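Local coordinates for lysozyme inhibitor LprI-like N-terminal domain-containing protein (Pseudomonas putida, PDB 3GI7) that is of unknown function but belongs to the secreted LprI-like family and may inhibit lysozyme, at residues A[60-65]-A[101-106]; A[35-40]-A[106-111]; A[69-74]-A[90-95]; A[43-48]-A[53-58]. All coordinates share one frame; numbering follows the deposited sequence.

Interaction 1. Residues A[60-65]-A[101-106]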
loop_
_atom_site.group_PDB
_atom_site.type_symbol
_atom_site.label_atom_id
_atom_site.label_comp_id
_atom_site.label_asym_id
_atom_site.label_seq_id
_atom_site.Cartn_x
_atom_site.Cartn_y
_atom_site.Cartn_z
ATOM N N GLU A 60 -12.534 11.971 11.701
ATOM C CA GLU A 60 -13.849 11.448 11.349
ATOM C C GLU A 60 -14.276 11.854 9.933
ATOM O O GLU A 60 -14.760 11.003 9.189
ATOM C CB GLU A 60 -14.877 11.905 12.391
ATOM C CG GLU A 60 -16.221 11.288 12.200
ATOM C CD GLU A 60 -17.159 11.747 13.323
ATOM O OE1 GLU A 60 -17.301 12.961 13.518
ATOM O OE2 GLU A 60 -17.657 10.890 14.036
ATOM N N ALA A 61 -14.026 13.105 9.534
ATOM C CA ALA A 61 -14.369 13.574 8.192
ATOM C C ALA A 61 -13.607 12.794 7.117
ATOM O O ALA A 61 -14.188 12.391 6.111
ATOM C CB ALA A 61 -14.120 15.085 8.035
ATOM N N ALA A 62 -12.306 12.606 7.333
ATOM C CA ALA A 62 -11.458 11.841 6.403
ATOM C C ALA A 62 -11.972 10.420 6.247
ATOM O O ALA A 62 -12.079 9.907 5.131
ATOM C CB ALA A 62 -9.993 11.832 6.889
ATOM N N GLU A 63 -12.313 9.778 7.354
ATOM C CA GLU A 63 -12.762 8.397 7.296
ATOM C C GLU A 63 -14.099 8.277 6.546
ATOM O O GLU A 63 -14.306 7.323 5.783
ATOM C CB GLU A 63 -12.875 7.792 8.690
ATOM C CG GLU A 63 -13.052 6.292 8.689
ATOM C CD GLU A 63 -11.801 5.500 8.261
ATOM O OE1 GLU A 63 -10.740 6.109 7.990
ATOM O OE2 GLU A 63 -11.909 4.237 8.211
ATOM N N LYS A 64 -14.953 9.271 6.699
ATOM C CA LYS A 64 -16.191 9.334 5.930
ATOM C C LYS A 64 -15.962 9.422 4.427
ATOM O O LYS A 64 -16.605 8.723 3.647
ATOM C CB LYS A 64 -17.087 10.460 6.447
ATOM C CG LYS A 64 -18.417 10.532 5.753
ATOM C CD LYS A 64 -19.292 11.685 6.288
ATOM C CE LYS A 64 -20.647 11.740 5.564
ATOM N NZ LYS A 64 -21.586 12.717 6.209
ATOM N N VAL A 65 -15.081 10.317 4.001
ATOM C CA VAL A 65 -14.755 10.427 2.598
ATOM C C VAL A 65 -14.108 9.100 2.125
ATOM O O VAL A 65 -14.389 8.628 1.023
ATOM C CB VAL A 65 -13.819 11.609 2.303
ATOM C CG1 VAL A 65 -13.569 11.714 0.745
ATOM C CG2 VAL A 65 -14.378 12.894 2.858
ATOM N N ASP A 101 -8.260 -3.344 4.730
ATOM C CA ASP A 101 -6.959 -3.730 5.312
ATOM C C ASP A 101 -5.950 -2.633 5.109
ATOM O O ASP A 101 -5.185 -2.333 6.039
ATOM C CB ASP A 101 -6.398 -5.010 4.677
ATOM C CG ASP A 101 -7.174 -6.259 5.044
ATOM O OD1 ASP A 101 -7.934 -6.239 6.047
ATOM O OD2 ASP A 101 -6.950 -7.278 4.306
ATOM N N GLU A 102 -5.903 -2.079 3.894
ATOM C CA GLU A 102 -4.964 -1.009 3.594
ATOM C C GLU A 102 -5.270 0.251 4.436
ATOM O O GLU A 102 -4.348 0.909 4.900
ATOM C CB GLU A 102 -4.922 -0.695 2.095
ATOM C CG GLU A 102 -4.409 -1.866 1.259
ATOM C CD GLU A 102 -4.746 -1.710 -0.210
ATOM O OE1 GLU A 102 -5.485 -0.766 -0.547
ATOM O OE2 GLU A 102 -4.229 -2.493 -1.035
ATOM N N ARG A 103 -6.546 0.571 4.632
ATOM C CA ARG A 103 -6.939 1.729 5.453
ATOM C C ARG A 103 -6.558 1.496 6.901
ATOM O O ARG A 103 -6.072 2.413 7.585
ATOM C CB ARG A 103 -8.436 2.047 5.339
ATOM C CG ARG A 103 -8.810 3.362 6.045
ATOM C CD ARG A 103 -8.183 4.553 5.384
ATOM N NE ARG A 103 -8.663 5.775 6.004
ATOM C CZ ARG A 103 -8.268 6.985 5.604
ATOM N NH1 ARG A 103 -7.423 7.124 4.593
ATOM N NH2 ARG A 103 -8.730 8.044 6.241
ATOM N N ALA A 104 -6.719 0.269 7.381
ATOM C CA ALA A 104 -6.384 -0.056 8.737
ATOM C C ALA A 104 -4.892 0.143 8.965
ATOM O O ALA A 104 -4.482 0.690 9.998
ATOM C CB ALA A 104 -6.814 -1.492 9.107
ATOM N N GLU A 105 -4.069 -0.323 8.013
ATOM C CA GLU A 105 -2.634 -0.120 8.110
ATOM C C GLU A 105 -2.276 1.378 8.147
ATOM O O GLU A 105 -1.459 1.811 8.940
ATOM C CB GLU A 105 -1.894 -0.781 6.964
ATOM C CG GLU A 105 -0.419 -0.599 7.079
ATOM C CD GLU A 105 0.372 -1.178 5.923
ATOM O OE1 GLU A 105 0.078 -2.330 5.569
ATOM O OE2 GLU A 105 1.338 -0.506 5.489
ATOM N N TYR A 106 -2.889 2.156 7.285
ATOM C CA TYR A 106 -2.651 3.574 7.273
ATOM C C TYR A 106 -3.015 4.246 8.621
ATOM O O TYR A 106 -2.281 5.056 9.132
ATOM C CB TYR A 106 -3.463 4.200 6.142
ATOM C CG TYR A 106 -3.388 5.701 6.099
ATOM C CD1 TYR A 106 -2.183 6.337 5.833
ATOM C CD2 TYR A 106 -4.498 6.484 6.414
ATOM C CE1 TYR A 106 -2.100 7.728 5.808
ATOM C CE2 TYR A 106 -4.436 7.869 6.376
ATOM C CZ TYR A 106 -3.230 8.486 6.098
ATOM O OH TYR A 106 -3.122 9.861 6.057
#
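The guanidinium of Arg103 meets the carboxylate of Glu63 at its edge: Glu63 OE1 lies close to the guanidinium plane, beside NE and NH2, while the two flat groups are turned 34° from one another. The grip is side-on and falls on one oxygen. Arg103 NE gives the shorter and straighter bond to Glu63 OE1, 2.9 Å with an N-H...O angle of 162°, reaching the syn side of the oxygen but 27° out of the carboxylate plane. Arg103 NH2 adds a longer, more bent bond of 3.3 Å to Glu63 OE1, nearly in line with its C-O bond and from the same face of the carboxylate. Both chains leave with CG anti to the backbone N and then bend at the second torsion, which lets them pass alongside with their ends pointing opposite ways and bridge backbones whose nearest CA atoms, those of Glu63 and Arg103, are 9.0 Å apart. Ala62 CB packs 4.0 Å from Arg103 NH2. The far nitrogen, NH1, forms a salt bridge with Asp73 of the second subunit and a hydrogen bond to an unidentified bound molecule. A leucine in place of Arg103 would probably leave Glu63 and that Asp73 without their shared positive partner inside a largely buried contact. The salt bridge thus joins helix 55-77 to helix 86-111, with Tyr38 and Leu34 of helix 17-49 packing against Glu63 and Leu69 of the second subunit packing against Arg103.

Interaction 2. Residues A[35-40]-A[106-111]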
loop_
_atom_site.group_PDB
_atom_site.type_symbol
_atom_site.label_atom_id
_atom_site.label_comp_id
_atom_site.label_asym_id
_atom_site.label_seq_id
_atom_site.Cartn_x
_atom_site.Cartn_y
_atom_site.Cartn_z
ATOM N N GLN A 35 -12.416 -0.978 12.075
ATOM C CA GLN A 35 -13.038 -0.218 13.168
ATOM C C GLN A 35 -12.141 -0.196 14.401
ATOM O O GLN A 35 -12.024 0.844 15.080
ATOM C CB GLN A 35 -14.434 -0.739 13.502
ATOM C CG GLN A 35 -15.172 0.051 14.619
ATOM C CD GLN A 35 -15.505 1.452 14.183
ATOM O OE1 GLN A 35 -16.078 1.640 13.115
ATOM N NE2 GLN A 35 -15.153 2.454 15.002
ATOM N N SER A 36 -11.528 -1.329 14.736
ATOM C CA SER A 36 -10.608 -1.379 15.878
ATOM C C SER A 36 -9.413 -0.468 15.672
ATOM O O SER A 36 -8.957 0.212 16.623
ATOM C CB SER A 36 -10.109 -2.795 16.146
ATOM O OG SER A 36 -11.206 -3.607 16.486
ATOM N N ALA A 37 -8.879 -0.462 14.454
ATOM C CA ALA A 37 -7.763 0.423 14.134
ATOM C C ALA A 37 -8.161 1.889 14.255
ATOM O O ALA A 37 -7.368 2.696 14.761
ATOM C CB ALA A 37 -7.185 0.130 12.717
ATOM N N TYR A 38 -9.359 2.233 13.775
ATOM C CA TYR A 38 -9.865 3.601 13.848
ATOM C C TYR A 38 -10.013 4.041 15.338
ATOM O O TYR A 38 -9.553 5.117 15.739
ATOM C CB TYR A 38 -11.187 3.679 13.134
ATOM C CG TYR A 38 -11.799 5.039 13.185
ATOM C CD1 TYR A 38 -11.493 5.987 12.240
ATOM C CD2 TYR A 38 -12.621 5.408 14.259
ATOM C CE1 TYR A 38 -12.055 7.290 12.306
ATOM C CE2 TYR A 38 -13.164 6.691 14.351
ATOM C CZ TYR A 38 -12.863 7.623 13.384
ATOM O OH TYR A 38 -13.380 8.862 13.464
ATOM N N ASP A 39 -10.604 3.172 16.140
ATOM C CA ASP A 39 -10.907 3.470 17.535
ATOM C C ASP A 39 -9.581 3.676 18.292
ATOM O O ASP A 39 -9.467 4.568 19.129
ATOM C CB ASP A 39 -11.697 2.303 18.183
ATOM C CG ASP A 39 -13.154 2.205 17.719
ATOM O OD1 ASP A 39 -13.691 3.108 17.073
ATOM O OD2 ASP A 39 -13.790 1.210 18.062
ATOM N N GLU A 40 -8.610 2.821 17.988
ATOM C CA GLU A 40 -7.303 2.912 18.610
ATOM C C GLU A 40 -6.522 4.153 18.141
ATOM O O GLU A 40 -5.784 4.745 18.936
ATOM C CB GLU A 40 -6.511 1.622 18.416
ATOM C CG GLU A 40 -7.104 0.437 19.182
ATOM C CD GLU A 40 -6.337 -0.869 18.977
ATOM O OE1 GLU A 40 -5.924 -1.484 19.988
ATOM O OE2 GLU A 40 -6.146 -1.278 17.816
ATOM N N TYR A 106 -2.889 2.156 7.285
ATOM C CA TYR A 106 -2.651 3.574 7.273
ATOM C C TYR A 106 -3.015 4.246 8.621
ATOM O O TYR A 106 -2.281 5.056 9.132
ATOM C CB TYR A 106 -3.463 4.200 6.142
ATOM C CG TYR A 106 -3.388 5.701 6.099
ATOM C CD1 TYR A 106 -2.183 6.337 5.833
ATOM C CD2 TYR A 106 -4.498 6.484 6.414
ATOM C CE1 TYR A 106 -2.100 7.728 5.808
ATOM C CE2 TYR A 106 -4.436 7.869 6.376
ATOM C CZ TYR A 106 -3.230 8.486 6.098
ATOM O OH TYR A 106 -3.122 9.861 6.057
ATOM N N LEU A 107 -4.158 3.893 9.192
ATOM C CA LEU A 107 -4.594 4.493 10.479
ATOM C C LEU A 107 -3.653 4.097 11.620
ATOM O O LEU A 107 -3.315 4.906 12.478
ATOM C CB LEU A 107 -6.033 4.058 10.778
ATOM C CG LEU A 107 -7.099 4.591 9.808
ATOM C CD1 LEU A 107 -8.487 4.126 10.329
ATOM C CD2 LEU A 107 -7.029 6.108 9.601
ATOM N N ARG A 108 -3.211 2.848 11.633
ATOM C CA ARG A 108 -2.185 2.428 12.581
ATOM C C ARG A 108 -0.917 3.257 12.432
ATOM O O ARG A 108 -0.311 3.650 13.426
ATOM C CB ARG A 108 -1.847 0.958 12.416
ATOM C CG ARG A 108 -3.035 0.007 12.694
ATOM C CD ARG A 108 -2.623 -1.453 12.749
ATOM N NE ARG A 108 -3.799 -2.310 12.786
ATOM C CZ ARG A 108 -4.271 -2.954 11.712
ATOM N NH1 ARG A 108 -3.641 -2.865 10.536
ATOM N NH2 ARG A 108 -5.380 -3.686 11.800
ATOM N N SER A 109 -0.510 3.515 11.186
ATOM C CA SER A 109 0.717 4.265 10.925
ATOM C C SER A 109 0.623 5.729 11.383
ATOM O O SER A 109 1.605 6.294 11.797
ATOM C CB SER A 109 1.100 4.258 9.428
ATOM O OG SER A 109 0.357 5.272 8.748
ATOM N N LEU A 110 -0.564 6.300 11.316
ATOM C CA LEU A 110 -0.786 7.694 11.714
ATOM C C LEU A 110 -0.636 7.900 13.199
ATOM O O LEU A 110 -0.151 8.941 13.624
ATOM C CB LEU A 110 -2.178 8.182 11.310
ATOM C CG LEU A 110 -2.381 8.469 9.844
ATOM C CD1 LEU A 110 -3.798 9.049 9.685
ATOM C CD2 LEU A 110 -1.350 9.427 9.240
ATOM N N GLY A 111 -1.011 6.916 14.008
ATOM C CA GLY A 111 -0.937 7.057 15.427
ATOM C C GLY A 111 0.503 7.100 15.864
ATOM O O GLY A 111 0.794 7.686 16.883
HETATM O O HOH W 1 -5.182 -2.040 15.120
#
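Leu107 sends its CD1 methyl to the start of the Tyr38 side chain, 3.8 Å from Tyr38 CA and 3.9 Å from Tyr38 CB. Leu107 CG stands anti to its own carbonyl carbon (chi1 -66°), and this carries CD1 outward to the base of the tyrosine, near the plane of the ring at its edge. The Tyr38 bond from CA to CB points away from helix 86-111, and with CG anti to the backbone N (chi1 179°) the ring runs on to Ile59 and Glu60 of helix 55-77. One residue earlier, Ala37 CB points toward the partner helix and packs 4.2 Å from Arg108 CG. These residues join the first and last helices of a three-helix bundle, here nearly parallel: the local axes approach to 8.8 Å and their directions differ by 17°. The extended run of Arg108 from CG to NE carries its chain past Ala37 CB, which also sits over one face of the guanidinium. In the conformers modelled here, a water accepts from Arg108 NE at 2.7 Å and donates to Glu40 OE2 at 3.0 Å, linking opposite charges whose atoms do not touch. Within helix 86-111, Ser109 OG folds back to a 2.7 Å hydrogen bond with Tyr106 O, a carbonyl that also accepts from Leu110 N.

Interaction 3. Residues A[69-74]-A[90-95]. With SO4 (sulfate ion), chain E.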
loop_
_atom_site.group_PDB
_atom_site.type_symbol
_atom_site.label_atom_id
_atom_site.label_comp_id
_atom_site.label_asym_id
_atom_site.label_seq_id
_atom_site.Cartn_x
_atom_site.Cartn_y
_atom_site.Cartn_z
ATOM N N LEU A 69 -14.931 6.773 -1.103
ATOM C CA LEU A 69 -13.939 6.340 -2.098
ATOM C C LEU A 69 -13.907 4.821 -2.269
ATOM O O LEU A 69 -13.842 4.299 -3.403
ATOM C CB LEU A 69 -12.519 6.829 -1.743
ATOM C CG LEU A 69 -11.433 6.376 -2.709
ATOM C CD1 LEU A 69 -11.744 6.912 -4.170
ATOM C CD2 LEU A 69 -10.036 6.833 -2.271
ATOM N N ARG A 70 -13.940 4.122 -1.150
ATOM C CA ARG A 70 -13.925 2.661 -1.141
ATOM C C ARG A 70 -15.022 2.128 -2.082
ATOM O O ARG A 70 -14.779 1.286 -2.929
ATOM C CB ARG A 70 -14.140 2.158 0.283
ATOM C CG ARG A 70 -14.300 0.638 0.454
ATOM C CD ARG A 70 -15.080 0.350 1.791
ATOM N NE ARG A 70 -16.437 0.865 1.740
ATOM C CZ ARG A 70 -17.138 1.268 2.803
ATOM N NH1 ARG A 70 -16.648 1.171 4.036
ATOM N NH2 ARG A 70 -18.331 1.767 2.632
ATOM N N ASP A 71 -16.224 2.637 -1.923
ATOM C CA ASP A 71 -17.359 2.197 -2.740
ATOM C C ASP A 71 -17.204 2.607 -4.206
ATOM O O ASP A 71 -17.421 1.772 -5.090
ATOM C CB ASP A 71 -18.637 2.727 -2.158
ATOM C CG ASP A 71 -18.958 2.063 -0.807
ATOM O OD1 ASP A 71 -18.366 1.010 -0.447
ATOM O OD2 ASP A 71 -19.767 2.628 -0.099
ATOM N N ALA A 72 -16.761 3.851 -4.457
ATOM C CA ALA A 72 -16.518 4.302 -5.819
ATOM C C ALA A 72 -15.473 3.421 -6.514
ATOM O O ALA A 72 -15.691 3.004 -7.682
ATOM C CB ALA A 72 -16.134 5.820 -5.866
ATOM N N ASP A 73 -14.345 3.139 -5.836
ATOM C CA ASP A 73 -13.320 2.286 -6.409
ATOM C C ASP A 73 -13.814 0.860 -6.627
ATOM O O ASP A 73 -13.434 0.241 -7.647
ATOM C CB ASP A 73 -12.024 2.279 -5.577
ATOM C CG ASP A 73 -11.195 3.534 -5.761
ATOM O OD1 ASP A 73 -11.289 4.229 -6.825
ATOM O OD2 ASP A 73 -10.330 3.800 -4.884
ATOM N N CYS A 74 -14.600 0.319 -5.694
ATOM C CA CYS A 74 -15.060 -1.066 -5.842
ATOM C C CYS A 74 -16.044 -1.151 -7.037
ATOM O O CYS A 74 -16.072 -2.165 -7.739
ATOM C CB CYS A 74 -15.549 -1.708 -4.511
ATOM S SG CYS A 74 -14.059 -1.937 -3.396
ATOM N N ILE A 90 -18.167 -11.977 -4.758
ATOM C CA ILE A 90 -16.816 -12.354 -4.343
ATOM C C ILE A 90 -15.835 -11.202 -4.652
ATOM O O ILE A 90 -14.984 -10.853 -3.815
ATOM C CB ILE A 90 -16.379 -13.673 -5.021
ATOM C CG1 ILE A 90 -17.208 -14.861 -4.482
ATOM C CG2 ILE A 90 -14.858 -13.862 -4.910
ATOM C CD1 ILE A 90 -17.161 -16.094 -5.349
ATOM N N ALA A 91 -15.919 -10.637 -5.859
ATOM C CA ALA A 91 -15.035 -9.537 -6.254
ATOM C C ALA A 91 -15.249 -8.283 -5.387
ATOM O O ALA A 91 -14.249 -7.637 -4.946
ATOM C CB ALA A 91 -15.211 -9.194 -7.739
ATOM N N TRP A 92 -16.515 -7.963 -5.159
ATOM C CA TRP A 92 -16.910 -6.819 -4.362
ATOM C C TRP A 92 -16.396 -6.981 -2.949
ATOM O O TRP A 92 -15.681 -6.107 -2.433
ATOM C CB TRP A 92 -18.426 -6.618 -4.345
ATOM C CG TRP A 92 -18.813 -5.446 -3.568
ATOM C CD1 TRP A 92 -19.082 -5.411 -2.228
ATOM C CD2 TRP A 92 -19.004 -4.106 -4.054
ATOM N NE1 TRP A 92 -19.384 -4.117 -1.848
ATOM C CE2 TRP A 92 -19.345 -3.305 -2.945
ATOM C CE3 TRP A 92 -18.884 -3.505 -5.312
ATOM C CZ2 TRP A 92 -19.580 -1.943 -3.056
ATOM C CZ3 TRP A 92 -19.128 -2.149 -5.426
ATOM C CH2 TRP A 92 -19.469 -1.382 -4.301
ATOM N N ASN A 93 -16.703 -8.124 -2.355
ATOM C CA ASN A 93 -16.284 -8.423 -0.993
ATOM C C ASN A 93 -14.763 -8.465 -0.814
ATOM O O ASN A 93 -14.258 -7.958 0.210
ATOM C CB ASN A 93 -16.964 -9.700 -0.482
ATOM C CG ASN A 93 -18.403 -9.505 -0.189
ATOM O OD1 ASN A 93 -18.839 -8.384 0.044
ATOM N ND2 ASN A 93 -19.179 -10.601 -0.166
ATOM N N SER A 94 -14.032 -9.001 -1.789
ATOM C CA SER A 94 -12.553 -9.013 -1.760
ATOM C C SER A 94 -11.988 -7.596 -1.862
ATOM O O SER A 94 -11.020 -7.271 -1.173
ATOM C CB SER A 94 -11.960 -9.867 -2.890
ATOM O OG SER A 94 -12.511 -11.168 -2.792
ATOM N N CYS A 95 -12.600 -6.777 -2.690
ATOM C CA CYS A 95 -12.187 -5.388 -2.852
ATOM C C CYS A 95 -12.393 -4.624 -1.518
ATOM O O CYS A 95 -11.487 -3.916 -1.036
ATOM C CB CYS A 95 -12.965 -4.765 -4.002
ATOM S SG CYS A 95 -12.537 -3.027 -4.308
HETATM S S SO4 E . -19.476 2.570 6.091
HETATM O O1 SO4 E . -20.135 2.651 4.784
HETATM O O2 SO4 E . -18.011 2.665 5.994
HETATM O O3 SO4 E . -19.910 3.687 6.933
HETATM O O4 SO4 E . -19.787 1.261 6.673
#
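Segments 69-74 and 90-95 run roughly antiparallel, with local axes 10.2 Å apart at closest approach and 143° between their directions, and the backbones come nearest at Cys74 and Cys95. This is a disulfide-linked helical hairpin: helices 55-77 and 86-111 are joined covalently near the loop between them. The bond from Cys74 SG to Cys95 SG has a chi3 of -86°, close to the relaxed right angle of a disulfide. The two cysteines reach it differently, SG being anti to the carbonyl carbon in Cys74 but anti to the backbone N in Cys95. Trp92 lays one face of its indole under Cys74. There Cys74 CB makes a CH-pi contact, 3.8 Å from the centroid of the six-membered ring of Trp92, and Trp92 CH2 lies 3.8 Å from Asp71 O. At the margin, Arg70 NE bonds Asp71 OD1 at 2.9 Å, coming from above the carboxylate plane as part of a salt bridge. A serine in place of Arg70 would probably leave Asp71 without this ion-pair partner and the sulfate without a two-pronged donor. That sulfate, probably from the crystallisation liquor, is held at the guanidinium edge: Arg70 NH1 donates to its O2 at 2.8 Å, and Arg70 NH2 to its O1 at 2.9 Å with an N-H...O angle of 171°.

Interaction 4. Residues A[43-48]-A[53-58]. With SO4 (sulfate ion), chain D.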
loop_
_atom_site.group_PDB
_atom_site.type_symbol
_atom_site.label_atom_id
_atom_site.label_comp_id
_atom_site.label_asym_id
_atom_site.label_seq_id
_atom_site.Cartn_x
_atom_site.Cartn_y
_atom_site.Cartn_z
ATOM N N GLU A 43 -7.700 7.089 20.261
ATOM C CA GLU A 43 -7.077 7.025 21.585
ATOM C C GLU A 43 -5.608 7.413 21.527
ATOM O O GLU A 43 -5.150 8.120 22.393
ATOM C CB GLU A 43 -7.213 5.630 22.215
ATOM C CG GLU A 43 -8.605 5.258 22.619
ATOM N N ARG A 44 -4.858 6.960 20.512
ATOM C CA ARG A 44 -3.450 7.328 20.375
ATOM C C ARG A 44 -3.277 8.811 20.115
ATOM O O ARG A 44 -2.374 9.421 20.676
ATOM C CB ARG A 44 -2.728 6.499 19.270
ATOM C CG ARG A 44 -2.659 5.027 19.669
ATOM C CD ARG A 44 -2.084 4.168 18.561
ATOM N NE ARG A 44 -0.632 4.203 18.538
ATOM C CZ ARG A 44 0.124 3.838 17.490
ATOM N NH1 ARG A 44 -0.431 3.469 16.329
ATOM N NH2 ARG A 44 1.459 3.876 17.598
HETATM N N MSE A 45 -4.185 9.402 19.337
HETATM C CA MSE A 45 -4.057 10.823 18.983
HETATM C C MSE A 45 -4.375 11.628 20.261
HETATM O O MSE A 45 -3.694 12.589 20.605
HETATM C CB MSE A 45 -5.059 11.215 17.878
HETATM C CG MSE A 45 -4.723 10.654 16.534
HETATM SE SE MSE A 45 -2.967 11.340 15.934
HETATM C CE MSE A 45 -3.599 12.895 15.499
ATOM N N ARG A 46 -5.404 11.206 20.958
ATOM C CA ARG A 46 -5.742 11.833 22.251
ATOM C C ARG A 46 -4.576 11.729 23.260
ATOM O O ARG A 46 -4.230 12.731 23.909
ATOM C CB ARG A 46 -7.045 11.257 22.783
ATOM C CG ARG A 46 -7.504 11.829 24.132
ATOM C CD ARG A 46 -8.833 11.182 24.577
ATOM N NE ARG A 46 -9.936 11.605 23.695
ATOM C CZ ARG A 46 -10.704 10.799 22.953
ATOM N NH1 ARG A 46 -10.553 9.479 22.980
ATOM N NH2 ARG A 46 -11.658 11.323 22.185
ATOM N N ASP A 47 -3.939 10.566 23.375
ATOM C CA ASP A 47 -2.698 10.444 24.174
ATOM C C ASP A 47 -1.550 11.381 23.842
ATOM O O ASP A 47 -0.828 11.825 24.761
ATOM C CB ASP A 47 -2.135 9.025 24.154
ATOM C CG ASP A 47 -3.001 8.037 24.903
ATOM O OD1 ASP A 47 -3.919 8.442 25.624
ATOM O OD2 ASP A 47 -2.793 6.827 24.728
ATOM N N GLN A 48 -1.348 11.674 22.568
ATOM C CA GLN A 48 -0.233 12.515 22.167
ATOM C C GLN A 48 -0.638 13.988 22.156
ATOM O O GLN A 48 0.175 14.846 22.487
ATOM C CB GLN A 48 0.355 12.098 20.801
ATOM C CG GLN A 48 1.794 12.596 20.595
ATOM C CD GLN A 48 2.337 12.421 19.191
ATOM O OE1 GLN A 48 3.345 13.037 18.816
ATOM N NE2 GLN A 48 1.674 11.599 18.404
ATOM N N ALA A 53 -8.019 21.001 19.128
ATOM C CA ALA A 53 -9.174 21.605 18.442
ATOM C C ALA A 53 -9.167 21.122 16.977
ATOM O O ALA A 53 -8.131 21.183 16.323
ATOM C CB ALA A 53 -9.146 23.158 18.506
ATOM N N GLY A 54 -10.277 20.517 16.568
ATOM C CA GLY A 54 -10.511 20.089 15.206
ATOM C C GLY A 54 -9.960 18.736 14.821
ATOM O O GLY A 54 -10.286 18.232 13.750
ATOM N N LEU A 55 -9.136 18.145 15.684
ATOM C CA LEU A 55 -8.393 16.969 15.313
ATOM C C LEU A 55 -9.290 15.784 15.133
ATOM O O LEU A 55 -9.226 15.123 14.095
ATOM C CB LEU A 55 -7.292 16.670 16.323
ATOM C CG LEU A 55 -6.340 15.519 15.986
ATOM C CD1 LEU A 55 -5.767 15.623 14.544
ATOM C CD2 LEU A 55 -5.213 15.412 17.043
HETATM N N MSE A 56 -10.128 15.489 16.128
HETATM C CA MSE A 56 -10.945 14.279 16.033
HETATM C C MSE A 56 -11.985 14.467 14.915
HETATM O O MSE A 56 -12.245 13.522 14.190
HETATM C CB MSE A 56 -11.615 13.905 17.364
HETATM C CG MSE A 56 -10.677 13.882 18.559
HETATM SE SE MSE A 56 -9.140 12.681 18.343
HETATM C CE MSE A 56 -7.886 13.887 19.403
ATOM N N SER A 57 -12.532 15.672 14.743
ATOM C CA SER A 57 -13.494 15.912 13.663
ATOM C C SER A 57 -12.843 15.713 12.286
ATOM O O SER A 57 -13.480 15.199 11.359
ATOM C CB SER A 57 -14.123 17.304 13.762
ATOM O OG SER A 57 -15.049 17.344 14.837
ATOM N N ARG A 58 -11.585 16.122 12.158
ATOM C CA ARG A 58 -10.847 15.932 10.885
ATOM C C ARG A 58 -10.622 14.464 10.588
ATOM O O ARG A 58 -10.737 14.034 9.413
ATOM C CB ARG A 58 -9.534 16.659 10.898
ATOM C CG ARG A 58 -9.645 18.145 10.600
ATOM C CD ARG A 58 -8.308 18.762 10.944
ATOM N NE ARG A 58 -8.190 20.142 10.504
ATOM C CZ ARG A 58 -7.200 20.960 10.845
ATOM N NH1 ARG A 58 -6.227 20.573 11.685
ATOM N NH2 ARG A 58 -7.199 22.193 10.353
HETATM S S SO4 D . -10.420 21.857 8.291
HETATM O O1 SO4 D . -11.264 21.284 7.244
HETATM O O2 SO4 D . -9.431 22.793 7.767
HETATM O O3 SO4 D . -11.274 22.562 9.237
HETATM O O4 SO4 D . -9.743 20.751 8.949
#
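An apolar contact, in which Met45 packs on Leu55 and Met56 on Met45 and Arg46, closes the turn between helix 17-49 and helix 55-77, at the end of the bundle far from the disulfide; both methionines are selenomethionine. No hydrogen bond crosses it; the evidence is methyl packing. The Met45 chain is bent at chi2 and chi3 (-62° and -77°), which turns its CE methyl onto the fork of Leu55, crossing that side chain at about a right angle. Met45 CE lies 3.4 Å from Leu55 CD2, closer than methyls normally pack, and 3.6 Å from Leu55 CD1. Met56 comes from the other helix: its CE reaches 4.2 Å from Met45 CB and 4.0 Å from Arg46 N, laying the methyl along the helix backbone. Gly54 occupies the N-cap position just before helix 55-77, and its positive phi of 85° is a conformation readily adopted by glycine. Phe49 also packs on Leu55, Ile42 on Met56, and His79 of the second subunit on both Met45 and Leu55. With no hydrogen bond across it and almost all its contacts made by carbon, the association rests on shape and burial of apolar surface, without the directional demands of polar bonds.

In the fold
The four contacts tie together helices 17-49, 55-77 and 86-111 of one bundle. Interaction 4 links the first two helices, interaction 2 the first and third, and interactions 1 and 3 the second and third. Along the chain, interaction 3 is nested inside interaction 1, which lies inside the loop closed by interaction 2; interaction 4 closes before interaction 1 opens. Centres of interactions 1 and 2 are 8 Å apart, and they touch where Ala104 O packs on Ala37 CB. Interactions 3 and 4, with centres 29 Å apart, lie on opposite sides of the chain's centre. All four touch the second subunit, so the bundle's internal contacts extend into the assembly.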